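Local coordinates for protein KLLA0F12672p (Kluyveromyces lactis, PDB 4M3O) that probably dephosphorylates the C-terminal repeat domain of the largest RNA polymerase II subunit, the chain here being its zinc-binding N-terminal domain, at residues Glu10-Pro15 with Glu28-Asn33; Ile52-Thr57 with Val136-Asp141; Gln59-Leu64 with Gln121-Gln126; Pro77-Ser82 with Lys114-Cys119. One frame throughout, in Å; residues are numbered along the deposited sequence.

How the interactions relate
From the N terminus, interaction 1 closes first, folding the chain after helix 5-13 back so that helix 24-40 packs against it. The other three form a nested series. Interaction 2 closes the widest loop, joining the segment after helix 46-52 to the turn at 137-140; within that loop interaction 3 pairs helix 58-70 with helix 114-125, and within interaction 3's loop interaction 4 ties 77-82 to the start of helix 114-125 through zinc. Interactions 1 and 2 meet where Leu13 touches Phe55, 2 and 3 where Ile52 and Ser53 reach Tyr123, and 3 and 4 where Tyr61 and Leu64 pack on Pro77.

Interaction 1: Glu10-Pro15 with Glu28-Asn33; sequences EVVLKP and ETISIN
Val12 spreads its two methyl groups over one side of helix 24-40, resting CG1 on Ile30 and CG2 on the backbone of Asn33. CG1 lies 3.7 Å from the carbonyl O of Ile30 and 3.9 Å from Ile30 CG2, the two side chains meeting at about a right angle. With CG1 anti to the backbone N (chi1 178°), the second methyl stays beside that N and approaches Asn33, where CG2 is 4.1 Å from Asn33 C and 4.2 Å from Asn33 CB. A beta-branched residue suits this place because it offers two short arms to neighbouring points of a helix surface. The contact joins helices 5-13 and 24-40, consecutive in the chain and linked by a loop, toward the C-terminal part of helix 5-13, where the winding widens into a pi-type turn. Replaced by an alanine, which lacks both methyls, Val12 would probably leave a gap over the Ile30 carbonyl and beside Asn33. Next along, Leu13 extends CD2 to the same isoleucine, 4.1 Å from Ile30 CG2, while its side chain also packs on Phe55. Ile30, buried and branched, thus takes Val12 and Leu13 on its CG2 methyl and meets Leu22 of the connecting loop as well. On the exposed side of the first segment, Lys14 NZ forms a weak salt bridge with Glu10 OE1, 3.4 Å away.

Interaction 2: Ile52-Thr57 with Val136-Asp141; sequences ISRFLT and VGVHLD
Val138, in the second position of a type I beta turn running from Gly137 to Leu140, pushes its side chain toward Arg54 and Phe55 in the loop between helices 46-52 and 58-70. Its CG1 methyl comes 3.6 Å from Arg54 O and 4.0 Å from Arg54 CB, and the two side chains lie alongside each other, pointing opposite ways. A compact valine fits this buried position, while the aliphatic part of the arginine supplies apolar surface. Arg54 starts with CG between its backbone N and carbonyl carbon (chi1 78°), a turn that lays CG over the centre of the neighbouring Phe55 ring, 3.4 Å above its plane. The ring reaches the turn with its outer carbons: Phe55 CE2 is 4.2 Å from Val138 CB, and the CA of His139 lies near the ring plane at the edge. Gly137 has a positive phi, easily adopted without a side chain, and its O accepts the turn's hydrogen bond from Leu140 N at 3.0 Å. Arg135, two residues before the turn, donates from NH1 to Arg54 O, adding a polar tie to the apolar packing. Obliquely to the Phe55 ring, Val138 O stands 3.3 Å from CE2.

Interaction 3: Gln59-Leu64 with Gln121-Gln126; sequences QDYADL and QFYQFQ
Tyr61 reaches from helix 58-70 to Tyr123 and Gln124 of helix 114-125, while two residues before it Gln59 NE2 gives a hydrogen bond of 2.7 Å to Asp63 OD1 along the outer side of its own helix. The Tyr61 ring is sent across by a CG anti to the backbone N (chi1 -176°). Tyr123 CD2 sits over one face of this ring, 3.6 Å from Tyr61 CE1, but the planes are 58° apart and the centroids 5.3 Å, so the pair is oblique. Gln124 adds its aliphatic start, with CB 3.9 Å from Tyr61 CD2. Tyrosine suits this buried place between the helices, since its ring packs while its OH is satisfied by Ser120 OG. An alanine in place of Tyr61 would probably open a gap beside Tyr123 and leave the Ser120 hydroxyl without this partner. At Ala62 the small CB lets the extended Gln124 chain come close, its NE2 3.9 Å away, on its way to bond to Lys58 O at the helix start. The two helices run roughly antiparallel, the axes of the short segments coming within 10.4 Å at 152°. Pro77 of the zinc-binding loop covers part of Tyr61, and Tyr123 OH is hydrogen-bonded to Met49 O of helix 46-52.

Interaction 4: Pro77-Ser82 with Lys114-Cys119; sequences PLCSKS and KAHFRC. With ZN (zinc ion), chain C.
The zinc site of this domain is built from Cys74, Cys79, Cys112 and His116, and the pair Cys79 and His116 brings the loop 77-82 and helix 114-125 together across the metal. Cys79 SG binds zinc at 2.3 Å and His116 ND1 at 2.2 Å, the angle at the metal being about 99°. The zinc ion lies 3.2 Å from both His116 CG and His116 CE1, so the ring points its ND1 squarely at the metal. The sulfur meets the imidazole at its edge, in the ring plane, with Cys79 SG 3.4 Å from His116 ND1; this closeness follows from sharing one ion. Cys79 holds SG anti to its backbone N (chi1 -166°), which turns the sulfur toward the zinc and the helix behind it. The spacing, two cysteines five residues apart in a loop, then a cysteine just before helix 114-125 and a histidine four residues on, in its first turn, is the zinc finger of the Rtr1/RPAP2 family. Thiolate sulfur and imidazole nitrogen are both good donors to zinc, which here ties together a region poor in regular structure before the helix. Lys81 N donates to Cys79 SG over 3.4 Å at 161°, a backbone bond to the sulfur that is likely to spread some of its negative charge. On the far side of the imidazole, NE2 is hydrogen-bonded to Glu154 OE2, a second-shell carboxylate that helps fix the ring's rotation. Tyr76 sets its ring against the imidazole as well, while Pro77 lies on Leu64 of helix 58-70.

Interaction 1: Glu10-Pro15 with Glu28-Asn33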
# COMPACT_ATOMS: atom_id res chain seq x y z
N GLU A 10 -14.34 -4.61 4.69
CA GLU A 10 -15.26 -5.60 4.17
C GLU A 10 -14.61 -6.75 3.41
O GLU A 10 -15.01 -7.91 3.58
CB GLU A 10 -16.30 -4.91 3.28
CG GLU A 10 -17.56 -4.51 4.01
CD GLU A 10 -18.27 -5.71 4.55
OE1 GLU A 10 -18.57 -6.63 3.76
OE2 GLU A 10 -18.49 -5.74 5.77
N VAL A 11 -13.64 -6.46 2.55
CA VAL A 11 -13.06 -7.51 1.65
C VAL A 11 -11.74 -8.09 2.17
O VAL A 11 -11.24 -9.07 1.61
CB VAL A 11 -12.80 -6.97 0.20
CG1 VAL A 11 -12.07 -7.98 -0.70
CG2 VAL A 11 -14.11 -6.63 -0.47
N VAL A 12 -11.14 -7.49 3.20
CA VAL A 12 -9.90 -8.00 3.74
C VAL A 12 -10.05 -8.40 5.19
O VAL A 12 -9.68 -9.50 5.60
CB VAL A 12 -8.75 -6.97 3.59
CG1 VAL A 12 -7.46 -7.53 4.20
CG2 VAL A 12 -8.51 -6.62 2.12
N LEU A 13 -10.55 -7.50 6.01
CA LEU A 13 -10.51 -7.76 7.45
C LEU A 13 -11.74 -8.46 8.06
O LEU A 13 -11.69 -8.89 9.23
CB LEU A 13 -10.32 -6.45 8.17
CG LEU A 13 -8.94 -5.77 7.97
CD1 LEU A 13 -9.03 -4.41 8.63
CD2 LEU A 13 -7.77 -6.55 8.58
N LYS A 14 -12.82 -8.57 7.27
CA LYS A 14 -14.13 -8.96 7.82
C LYS A 14 -14.03 -10.26 8.68
O LYS A 14 -14.48 -10.29 9.81
CB LYS A 14 -15.16 -9.01 6.70
CG LYS A 14 -16.47 -9.69 7.01
CD LYS A 14 -17.40 -9.58 5.81
CE LYS A 14 -18.80 -10.03 6.18
NZ LYS A 14 -19.83 -9.25 5.44
N PRO A 15 -13.33 -11.28 8.20
CA PRO A 15 -13.31 -12.52 8.98
C PRO A 15 -12.73 -12.41 10.36
O PRO A 15 -12.92 -13.34 11.16
CB PRO A 15 -12.38 -13.43 8.20
CG PRO A 15 -12.46 -12.93 6.80
CD PRO A 15 -12.62 -11.43 6.92
N GLU A 28 -0.60 -13.41 7.23
CA GLU A 28 -0.17 -13.50 5.82
C GLU A 28 -1.37 -13.38 4.86
O GLU A 28 -1.23 -12.85 3.75
CB GLU A 28 0.56 -14.83 5.57
CG GLU A 28 1.88 -14.94 6.31
CD GLU A 28 2.51 -16.37 6.26
OE1 GLU A 28 1.83 -17.34 5.80
OE2 GLU A 28 3.69 -16.53 6.70
N THR A 29 -2.51 -13.95 5.24
CA THR A 29 -3.68 -13.95 4.35
C THR A 29 -4.16 -12.47 4.20
O THR A 29 -4.59 -12.04 3.13
CB THR A 29 -4.81 -14.87 4.88
OG1 THR A 29 -4.31 -16.20 5.06
CG2 THR A 29 -6.08 -14.92 3.94
N ILE A 30 -4.10 -11.71 5.28
CA ILE A 30 -4.48 -10.27 5.26
C ILE A 30 -3.60 -9.48 4.27
O ILE A 30 -4.10 -8.80 3.35
CB ILE A 30 -4.40 -9.62 6.70
CG1 ILE A 30 -5.52 -10.20 7.60
CG2 ILE A 30 -4.53 -8.11 6.66
CD1 ILE A 30 -5.36 -9.88 9.10
N SER A 31 -2.29 -9.63 4.41
CA SER A 31 -1.35 -8.91 3.53
C SER A 31 -1.61 -9.30 2.11
O SER A 31 -1.71 -8.44 1.29
CB SER A 31 0.10 -9.25 3.83
OG SER A 31 0.22 -9.27 5.20
N ILE A 32 -1.80 -10.59 1.82
CA ILE A 32 -2.02 -11.01 0.44
C ILE A 32 -3.29 -10.43 -0.12
O ILE A 32 -3.34 -10.01 -1.28
CB ILE A 32 -2.06 -12.53 0.29
CG1 ILE A 32 -0.63 -13.08 0.33
CG2 ILE A 32 -2.76 -12.99 -1.00
CD1 ILE A 32 -0.60 -14.60 0.42
N ASN A 33 -4.35 -10.42 0.67
CA ASN A 33 -5.63 -9.94 0.15
C ASN A 33 -5.56 -8.41 -0.02
O ASN A 33 -6.08 -7.86 -0.97
CB ASN A 33 -6.80 -10.35 1.06
CG ASN A 33 -7.11 -11.84 0.97
OD1 ASN A 33 -7.59 -12.44 1.94
ND2 ASN A 33 -6.79 -12.46 -0.17

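Interaction 2: Ile52-Thr57 with Val136-Asp141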
# COMPACT_ATOMS: atom_id res chain seq x y z
N ILE A 52 -3.97 2.43 5.45
CA ILE A 52 -3.14 1.31 4.88
C ILE A 52 -1.86 1.01 5.62
O ILE A 52 -1.43 -0.12 5.68
CB ILE A 52 -2.73 1.67 3.42
CG1 ILE A 52 -3.94 1.77 2.56
CG2 ILE A 52 -1.90 0.60 2.78
CD1 ILE A 52 -4.94 0.74 2.93
N SER A 53 -1.20 2.08 6.07
CA SER A 53 0.14 2.03 6.55
C SER A 53 0.25 1.06 7.67
O SER A 53 1.29 0.44 7.84
CB SER A 53 0.66 3.44 6.94
OG SER A 53 -0.14 4.00 8.00
N ARG A 54 -0.82 0.94 8.49
CA ARG A 54 -0.76 -0.02 9.59
C ARG A 54 -0.57 -1.47 9.11
O ARG A 54 -0.03 -2.30 9.83
CB ARG A 54 -2.03 0.05 10.42
CG ARG A 54 -3.24 -0.64 9.80
CD ARG A 54 -4.48 -0.32 10.68
NE ARG A 54 -4.69 1.14 10.71
CZ ARG A 54 -5.61 1.77 11.43
NH1 ARG A 54 -6.54 1.14 12.12
NH2 ARG A 54 -5.66 3.08 11.35
N PHE A 55 -0.97 -1.77 7.88
CA PHE A 55 -0.79 -3.12 7.39
C PHE A 55 0.48 -3.31 6.52
O PHE A 55 0.58 -4.32 5.91
CB PHE A 55 -2.01 -3.51 6.56
CG PHE A 55 -3.29 -3.47 7.34
CD1 PHE A 55 -4.30 -2.56 7.02
CD2 PHE A 55 -3.44 -4.24 8.48
CE1 PHE A 55 -5.45 -2.50 7.78
CE2 PHE A 55 -4.59 -4.21 9.24
CZ PHE A 55 -5.59 -3.34 8.90
N LEU A 56 1.35 -2.32 6.39
CA LEU A 56 2.48 -2.42 5.48
C LEU A 56 3.80 -2.23 6.18
O LEU A 56 3.95 -1.31 6.99
CB LEU A 56 2.36 -1.42 4.35
CG LEU A 56 1.19 -1.64 3.38
CD1 LEU A 56 1.19 -0.43 2.48
CD2 LEU A 56 1.30 -2.87 2.56
N THR A 57 4.77 -3.10 5.88
CA THR A 57 6.16 -2.83 6.23
C THR A 57 6.76 -2.12 5.04
O THR A 57 6.14 -2.04 3.97
CB THR A 57 6.98 -4.10 6.44
OG1 THR A 57 7.01 -4.87 5.21
CG2 THR A 57 6.37 -4.91 7.56
N VAL A 136 0.30 -5.61 17.69
CA VAL A 136 -0.79 -6.18 18.50
C VAL A 136 -2.12 -5.50 18.19
O VAL A 136 -2.25 -4.27 18.25
CB VAL A 136 -0.53 -6.15 20.03
CG1 VAL A 136 0.94 -6.52 20.35
CG2 VAL A 136 -0.93 -4.81 20.64
N GLY A 137 -3.10 -6.30 17.83
CA GLY A 137 -4.44 -5.80 17.53
C GLY A 137 -4.55 -4.94 16.29
O GLY A 137 -5.52 -4.27 16.17
N VAL A 138 -3.62 -5.02 15.32
CA VAL A 138 -3.77 -4.20 14.07
C VAL A 138 -4.99 -4.52 13.26
O VAL A 138 -5.36 -3.76 12.40
CB VAL A 138 -2.69 -4.38 12.94
CG1 VAL A 138 -1.87 -3.15 12.75
CG2 VAL A 138 -1.96 -5.72 12.91
N HIS A 139 -5.46 -5.75 13.35
CA HIS A 139 -6.71 -6.12 12.67
C HIS A 139 -7.99 -5.52 13.27
O HIS A 139 -9.06 -5.68 12.68
CB HIS A 139 -6.88 -7.63 12.67
CG HIS A 139 -6.86 -8.24 14.03
ND1 HIS A 139 -7.94 -8.91 14.56
CD2 HIS A 139 -5.90 -8.25 14.98
CE1 HIS A 139 -7.64 -9.32 15.78
NE2 HIS A 139 -6.40 -8.94 16.05
N LEU A 140 -7.89 -4.85 14.43
CA LEU A 140 -9.08 -4.42 15.18
C LEU A 140 -9.49 -3.02 14.85
O LEU A 140 -8.63 -2.15 14.64
CB LEU A 140 -8.82 -4.49 16.69
CG LEU A 140 -8.46 -5.91 17.14
CD1 LEU A 140 -8.01 -6.01 18.58
CD2 LEU A 140 -9.65 -6.79 16.90
N ASP A 141 -10.79 -2.77 14.89
CA ASP A 141 -11.31 -1.41 14.69
C ASP A 141 -10.81 -0.39 15.70
O ASP A 141 -10.68 0.76 15.37
CB ASP A 141 -12.85 -1.43 14.64
CG ASP A 141 -13.37 -2.11 13.38
OD1 ASP A 141 -14.25 -2.99 13.45
OD2 ASP A 141 -12.87 -1.77 12.29

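Interaction 3: Gln59-Leu64 with Gln121-Gln126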
# COMPACT_ATOMS: atom_id res chain seq x y z
N GLN A 59 9.19 -3.12 3.21
CA GLN A 59 9.37 -4.11 2.17
C GLN A 59 8.05 -4.52 1.49
O GLN A 59 8.05 -4.74 0.31
CB GLN A 59 10.01 -5.39 2.73
CG GLN A 59 10.36 -6.39 1.60
CD GLN A 59 11.33 -5.75 0.63
OE1 GLN A 59 12.35 -5.23 1.06
NE2 GLN A 59 10.99 -5.71 -0.65
N ASP A 60 6.97 -4.68 2.23
CA ASP A 60 5.67 -4.97 1.60
C ASP A 60 5.25 -3.86 0.69
O ASP A 60 4.63 -4.10 -0.31
CB ASP A 60 4.52 -5.10 2.63
CG ASP A 60 4.70 -6.19 3.65
OD1 ASP A 60 5.42 -7.20 3.34
OD2 ASP A 60 4.12 -6.01 4.76
N TYR A 61 5.56 -2.61 1.06
CA TYR A 61 5.29 -1.45 0.21
C TYR A 61 6.11 -1.50 -1.08
O TYR A 61 5.54 -1.37 -2.16
CB TYR A 61 5.49 -0.08 0.92
CG TYR A 61 5.12 1.08 0.02
CD1 TYR A 61 3.77 1.46 -0.19
CD2 TYR A 61 6.09 1.79 -0.65
CE1 TYR A 61 3.43 2.53 -1.01
CE2 TYR A 61 5.75 2.84 -1.49
CZ TYR A 61 4.41 3.19 -1.67
OH TYR A 61 4.14 4.22 -2.53
N ALA A 62 7.40 -1.70 -0.98
CA ALA A 62 8.25 -1.91 -2.18
C ALA A 62 7.73 -3.02 -3.08
O ALA A 62 7.73 -2.87 -4.30
CB ALA A 62 9.71 -2.22 -1.81
N ASP A 63 7.26 -4.12 -2.50
CA ASP A 63 6.70 -5.17 -3.31
C ASP A 63 5.36 -4.75 -3.94
O ASP A 63 5.10 -5.09 -5.10
CB ASP A 63 6.48 -6.44 -2.46
CG ASP A 63 7.81 -6.95 -1.77
OD1 ASP A 63 8.93 -6.60 -2.20
OD2 ASP A 63 7.72 -7.67 -0.76
N LEU A 64 4.53 -4.01 -3.18
CA LEU A 64 3.32 -3.40 -3.73
C LEU A 64 3.65 -2.63 -5.03
O LEU A 64 2.96 -2.76 -6.07
CB LEU A 64 2.67 -2.49 -2.69
CG LEU A 64 1.31 -1.84 -2.98
CD1 LEU A 64 0.69 -1.08 -1.82
CD2 LEU A 64 1.39 -0.86 -4.11
N GLN A 121 8.48 7.62 -1.95
CA GLN A 121 9.57 7.62 -0.97
C GLN A 121 9.18 8.24 0.42
O GLN A 121 9.45 7.68 1.49
CB GLN A 121 10.68 8.55 -1.48
CG GLN A 121 11.45 7.99 -2.64
CD GLN A 121 12.66 8.87 -2.94
OE1 GLN A 121 12.54 10.08 -3.15
NE2 GLN A 121 13.83 8.29 -2.87
N PHE A 122 8.50 9.39 0.34
CA PHE A 122 8.05 10.11 1.52
C PHE A 122 7.16 9.20 2.36
O PHE A 122 7.33 9.08 3.60
CB PHE A 122 7.31 11.37 1.08
CG PHE A 122 6.92 12.31 2.21
CD1 PHE A 122 5.69 12.20 2.84
CD2 PHE A 122 7.77 13.37 2.62
CE1 PHE A 122 5.31 13.12 3.84
CE2 PHE A 122 7.40 14.25 3.66
CZ PHE A 122 6.15 14.12 4.25
N TYR A 123 6.23 8.52 1.69
CA TYR A 123 5.34 7.59 2.39
C TYR A 123 6.12 6.40 2.95
O TYR A 123 5.91 6.02 4.07
CB TYR A 123 4.24 7.13 1.45
CG TYR A 123 3.18 6.24 2.01
CD1 TYR A 123 2.17 6.76 2.81
CD2 TYR A 123 3.15 4.88 1.70
CE1 TYR A 123 1.18 5.93 3.31
CE2 TYR A 123 2.14 4.04 2.17
CZ TYR A 123 1.16 4.58 2.99
OH TYR A 123 0.14 3.76 3.44
N GLN A 124 6.99 5.80 2.14
CA GLN A 124 7.72 4.59 2.53
C GLN A 124 8.61 4.85 3.68
O GLN A 124 8.70 4.03 4.61
CB GLN A 124 8.53 4.00 1.36
CG GLN A 124 9.20 2.74 1.80
CD GLN A 124 10.19 2.20 0.82
OE1 GLN A 124 11.01 2.94 0.35
NE2 GLN A 124 10.16 0.89 0.56
N PHE A 125 9.34 5.98 3.63
CA PHE A 125 10.22 6.34 4.76
C PHE A 125 9.49 6.31 6.11
O PHE A 125 10.13 6.06 7.13
CB PHE A 125 10.81 7.75 4.57
CG PHE A 125 11.76 7.85 3.42
CD1 PHE A 125 12.51 6.80 3.03
CD2 PHE A 125 11.94 9.07 2.79
CE1 PHE A 125 13.41 6.91 1.97
CE2 PHE A 125 12.82 9.20 1.75
CZ PHE A 125 13.58 8.12 1.34
N GLN A 126 8.18 6.51 6.14
CA GLN A 126 7.52 6.56 7.42
C GLN A 126 6.97 5.19 7.84
O GLN A 126 6.44 5.06 8.89
CB GLN A 126 6.36 7.54 7.39
CG GLN A 126 6.79 8.98 7.09
CD GLN A 126 5.57 9.80 6.75
OE1 GLN A 126 4.83 10.15 7.62
NE2 GLN A 126 5.34 10.09 5.48

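Interaction 4: Pro77-Ser82 with Lys114-Cys119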
# COMPACT_ATOMS: atom_id res chain seq x y z
N PRO A 77 0.19 4.24 -4.91
CA PRO A 77 -1.15 3.64 -4.89
C PRO A 77 -2.34 4.62 -5.15
O PRO A 77 -3.33 4.19 -5.65
CB PRO A 77 -1.24 2.98 -3.48
CG PRO A 77 0.15 2.86 -3.01
CD PRO A 77 0.98 3.88 -3.72
N LEU A 78 -2.18 5.90 -4.85
CA LEU A 78 -3.21 6.92 -5.17
C LEU A 78 -3.33 7.25 -6.66
O LEU A 78 -4.25 7.93 -7.04
CB LEU A 78 -2.90 8.20 -4.47
CG LEU A 78 -3.11 8.20 -2.95
CD1 LEU A 78 -2.40 9.44 -2.44
CD2 LEU A 78 -4.62 8.28 -2.62
N CYS A 79 -2.41 6.76 -7.48
CA CYS A 79 -2.36 7.15 -8.88
C CYS A 79 -3.07 6.14 -9.77
O CYS A 79 -2.94 4.92 -9.56
CB CYS A 79 -0.91 7.16 -9.32
SG CYS A 79 -0.57 7.99 -10.89
N SER A 80 -3.74 6.64 -10.80
CA SER A 80 -4.39 5.76 -11.75
C SER A 80 -3.73 5.86 -13.13
O SER A 80 -4.30 5.42 -14.10
CB SER A 80 -5.89 6.13 -11.85
OG SER A 80 -6.01 7.47 -12.25
N LYS A 81 -2.53 6.40 -13.21
CA LYS A 81 -1.73 6.27 -14.43
C LYS A 81 -0.75 5.09 -14.35
O LYS A 81 -0.60 4.43 -13.29
CB LYS A 81 -0.95 7.55 -14.70
CG LYS A 81 -1.88 8.73 -14.63
CD LYS A 81 -1.19 10.05 -14.89
CE LYS A 81 -2.11 11.16 -14.44
NZ LYS A 81 -1.88 12.37 -15.25
N SER A 82 -0.08 4.85 -15.48
CA SER A 82 1.05 3.90 -15.60
C SER A 82 2.33 4.55 -15.26
O SER A 82 2.43 5.78 -15.39
CB SER A 82 1.20 3.48 -17.06
OG SER A 82 0.03 2.84 -17.44
N LYS A 114 8.44 12.37 -11.50
CA LYS A 114 9.39 12.44 -10.39
C LYS A 114 8.65 12.75 -9.05
O LYS A 114 9.07 12.35 -7.93
CB LYS A 114 10.42 13.52 -10.68
CG LYS A 114 11.60 13.52 -9.72
CD LYS A 114 12.01 14.96 -9.48
CE LYS A 114 10.99 15.67 -8.59
NZ LYS A 114 11.58 16.89 -7.98
N ALA A 115 7.57 13.48 -9.19
CA ALA A 115 6.75 13.92 -8.10
C ALA A 115 6.20 12.68 -7.37
O ALA A 115 6.32 12.57 -6.12
CB ALA A 115 5.63 14.82 -8.66
N HIS A 116 5.69 11.72 -8.15
CA HIS A 116 5.14 10.45 -7.58
C HIS A 116 6.23 9.55 -7.05
O HIS A 116 6.02 8.91 -6.02
CB HIS A 116 4.13 9.78 -8.51
CG HIS A 116 2.75 10.35 -8.37
ND1 HIS A 116 1.65 9.85 -9.02
CD2 HIS A 116 2.29 11.34 -7.57
CE1 HIS A 116 0.58 10.54 -8.67
NE2 HIS A 116 0.94 11.45 -7.78
N PHE A 117 7.39 9.52 -7.71
CA PHE A 117 8.61 8.99 -7.06
C PHE A 117 8.83 9.57 -5.62
O PHE A 117 8.98 8.82 -4.68
CB PHE A 117 9.85 9.22 -7.94
CG PHE A 117 11.13 8.80 -7.31
CD1 PHE A 117 11.27 7.58 -6.72
CD2 PHE A 117 12.22 9.66 -7.32
CE1 PHE A 117 12.48 7.19 -6.14
CE2 PHE A 117 13.41 9.29 -6.74
CZ PHE A 117 13.57 8.06 -6.18
N ARG A 118 8.82 10.89 -5.47
CA ARG A 118 9.08 11.53 -4.16
C ARG A 118 7.94 11.26 -3.15
O ARG A 118 8.18 11.03 -1.98
CB ARG A 118 9.33 13.05 -4.36
CG ARG A 118 10.57 13.41 -5.16
CD ARG A 118 11.83 12.83 -4.50
NE ARG A 118 13.06 13.54 -4.85
CZ ARG A 118 14.30 13.05 -4.67
NH1 ARG A 118 14.53 11.83 -4.20
NH2 ARG A 118 15.35 13.81 -4.94
N CYS A 119 6.70 11.33 -3.61
CA CYS A 119 5.57 11.07 -2.73
C CYS A 119 5.63 9.65 -2.17
O CYS A 119 5.31 9.39 -1.00
CB CYS A 119 4.24 11.29 -3.47
SG CYS A 119 3.88 12.97 -3.98
ZN ZN C . 1.69 8.29 -10.62